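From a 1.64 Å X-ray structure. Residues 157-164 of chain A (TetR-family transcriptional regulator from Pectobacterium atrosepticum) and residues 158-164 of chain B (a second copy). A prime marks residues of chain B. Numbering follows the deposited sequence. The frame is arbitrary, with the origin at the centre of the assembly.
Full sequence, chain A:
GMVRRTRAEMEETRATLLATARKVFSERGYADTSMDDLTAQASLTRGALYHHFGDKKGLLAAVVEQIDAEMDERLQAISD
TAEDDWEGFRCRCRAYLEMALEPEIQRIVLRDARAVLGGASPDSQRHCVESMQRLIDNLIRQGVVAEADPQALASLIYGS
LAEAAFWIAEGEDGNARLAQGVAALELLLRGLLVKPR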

# COMPACT_ATOMS: atom_id res chain seq x y z
N ILE A 157 4.55 4.77 -9.28
CA ILE A 157 5.25 5.83 -8.53
C ILE A 157 4.61 6.08 -7.16
O ILE A 157 5.28 6.07 -6.13
CB ILE A 157 5.34 7.14 -9.36
CG1 ILE A 157 6.17 6.93 -10.63
CG2 ILE A 157 5.87 8.28 -8.50
CD1 ILE A 157 6.05 8.13 -11.61
N TYR A 158 3.30 6.33 -7.16
CA TYR A 158 2.55 6.53 -5.92
C TYR A 158 2.80 5.35 -4.96
O TYR A 158 3.09 5.53 -3.75
CB TYR A 158 1.04 6.78 -6.17
CG TYR A 158 0.27 6.60 -4.87
CD1 TYR A 158 0.34 7.58 -3.88
CD2 TYR A 158 -0.44 5.48 -4.60
CE1 TYR A 158 -0.29 7.42 -2.67
CE2 TYR A 158 -1.07 5.29 -3.39
CZ TYR A 158 -1.03 6.30 -2.44
OH TYR A 158 -1.68 6.12 -1.25
N GLY A 159 2.73 4.09 -5.46
CA GLY A 159 2.95 2.92 -4.61
C GLY A 159 4.32 2.93 -3.97
O GLY A 159 4.48 2.63 -2.79
N SER A 160 5.33 3.30 -4.75
CA SER A 160 6.70 3.31 -4.21
C SER A 160 6.80 4.30 -3.06
O SER A 160 7.40 4.00 -2.01
CB SER A 160 7.70 3.64 -5.32
OG SER A 160 7.71 5.01 -5.73
N LEU A 161 6.21 5.46 -3.26
CA LEU A 161 6.32 6.56 -2.30
C LEU A 161 5.55 6.23 -1.05
O LEU A 161 6.03 6.47 0.05
CB LEU A 161 5.79 7.85 -2.91
CG LEU A 161 6.58 8.41 -4.08
CD1 LEU A 161 5.84 9.66 -4.67
CD2 LEU A 161 7.98 8.78 -3.67
N ALA A 162 4.34 5.69 -1.20
CA ALA A 162 3.51 5.33 -0.07
C ALA A 162 4.20 4.30 0.80
O ALA A 162 4.24 4.41 2.03
CB ALA A 162 2.17 4.79 -0.58
N GLU A 163 4.83 3.30 0.17
CA GLU A 163 5.49 2.27 0.96
C GLU A 163 6.76 2.78 1.64
O GLU A 163 7.04 2.46 2.81
CB GLU A 163 5.84 1.06 0.06
CG GLU A 163 6.10 -0.20 0.81
CD GLU A 163 4.85 -0.72 1.55
OE1 GLU A 163 3.70 -0.29 1.24
OE2 GLU A 163 5.05 -1.54 2.47
N ALA A 164 7.54 3.54 0.89
CA ALA A 164 8.77 4.11 1.44
C ALA A 164 8.45 5.04 2.62
O ALA A 164 9.18 5.07 3.59
CB ALA A 164 9.57 4.80 0.35
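Chain B, residues 158-164: YGSLAEA

Two helices meet here backbone to backbone, with glycine against glycine: the axes approach to 6.4 Å, close enough for the CA of Gly159′ to lie 3.4 Å from the O of Gly159, and the CA of Gly159 to lie 3.4 Å from the O of Gly159′. Both are CA-H...O contacts, with an angle of 128° at the hydrogen, so they are bent and probably modest in strength. No conventional hydrogen bond joins the two stretches.

Chain B is helical throughout residues 158-164, as chain A is throughout 157-164, and each helix runs on beyond both ends of its stretch. Phi and psi stay near -60° and -45°, and the ordinary i to i+4 ladder is intact: in chain B the N of Glu163′ donates to the O of Gly159′ at 3.1 Å, and the N of Ala162′ to the O of Tyr158′ at 2.8 Å. The carbonyl of Gly159′ thus serves its own helix while also receiving the CA of Gly159. The N-to-C directions differ by 126°, and the signed crossing angle is also 126°; the second helix therefore runs obliquely against the first, nearer antiparallel than parallel. Such a steep crossing confines close contact to a short segment, and the two stretches together bury 313 Å².

In the backbone register Gly159 faces Ser160′ and Ser160 faces Gly159′, each pair with its CA atoms 4.3 Å apart. At the centre the N of Ser160 lies 3.6 Å from the N of Ser160′, and the CB of Ser160 lies 4.2 Å from the CB of Ser160′. Their side chains point sideways in the p rotamer. The OG of Ser160 donates to the O of Ile157, 2.7 Å away, a turn back in its own helix, and the OG of Ser160′ is likewise hydrogen-bonded, to a residue just outside its stretch.

The absence of a side chain at Gly159′ is what the spacing requires. A CB built there would point toward chain A and fall 2.3 Å from the O of Gly159 and 2.5 Å from the CB of Glu163, both clashes; the same holds for Gly159 against chain B. The vacant space is used by the glutamates: the CB of Glu163′ packs 3.5 Å from the CA of Gly159, and the CB of Glu163 does the same, at 3.5 Å, to the CA of Gly159′.

Farther along its side chain, Glu163′ reaches the tyrosine of the other chain. Its OE2 lies 3.7 Å from the CE2 of Tyr158, at the edge of the ring and near its plane, where the partly positive ring hydrogens can favour a carboxylate oxygen. Glu163 OE2 stands equally 3.7 Å from Tyr158′ CE2. Both tyrosines leave the backbone sideways, with chi1 at 165° (t), yet their ends come nearer the partner. Leu161 and Leu161′ point away and take no part.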

# COMPACT_ATOMS: atom_id res chain seq x y z
N TYR B 158 8.83 -2.96 -3.93
CA TYR B 158 7.67 -3.69 -3.42
C TYR B 158 6.42 -2.79 -3.46
O TYR B 158 5.34 -3.19 -3.94
CB TYR B 158 7.92 -4.29 -2.01
CG TYR B 158 6.59 -4.70 -1.39
CD1 TYR B 158 5.93 -5.84 -1.84
CD2 TYR B 158 5.97 -3.94 -0.46
CE1 TYR B 158 4.69 -6.19 -1.35
CE2 TYR B 158 4.73 -4.27 0.04
CZ TYR B 158 4.12 -5.44 -0.38
OH TYR B 158 2.89 -5.78 0.14
N GLY B 159 6.53 -1.52 -3.00
CA GLY B 159 5.39 -0.60 -3.01
C GLY B 159 4.85 -0.38 -4.40
O GLY B 159 3.64 -0.37 -4.63
N SER B 160 5.74 -0.22 -5.37
CA SER B 160 5.30 0.02 -6.74
C SER B 160 4.48 -1.16 -7.25
O SER B 160 3.42 -0.99 -7.88
CB SER B 160 6.49 0.30 -7.65
OG SER B 160 7.28 -0.84 -7.97
N LEU B 161 4.99 -2.35 -6.97
CA LEU B 161 4.40 -3.58 -7.49
C LEU B 161 3.06 -3.84 -6.83
O LEU B 161 2.11 -4.21 -7.48
CB LEU B 161 5.33 -4.76 -7.25
CG LEU B 161 6.65 -4.74 -8.00
CD1 LEU B 161 7.54 -5.94 -7.55
CD2 LEU B 161 6.43 -4.78 -9.49
N ALA B 162 3.00 -3.65 -5.50
CA ALA B 162 1.78 -3.86 -4.76
C ALA B 162 0.68 -2.94 -5.26
O ALA B 162 -0.47 -3.36 -5.48
CB ALA B 162 2.05 -3.62 -3.27
N GLU B 163 1.02 -1.68 -5.51
CA GLU B 163 -0.00 -0.74 -5.97
C GLU B 163 -0.44 -1.02 -7.41
O GLU B 163 -1.65 -0.96 -7.74
CB GLU B 163 0.52 0.70 -5.87
CG GLU B 163 -0.55 1.74 -5.88
CD GLU B 163 -1.47 1.66 -4.64
OE1 GLU B 163 -1.09 1.01 -3.62
OE2 GLU B 163 -2.58 2.23 -4.73
N ALA B 164 0.53 -1.29 -8.26
CA ALA B 164 0.23 -1.61 -9.65
C ALA B 164 -0.65 -2.87 -9.74
O ALA B 164 -1.54 -2.94 -10.58
CB ALA B 164 1.50 -1.73 -10.46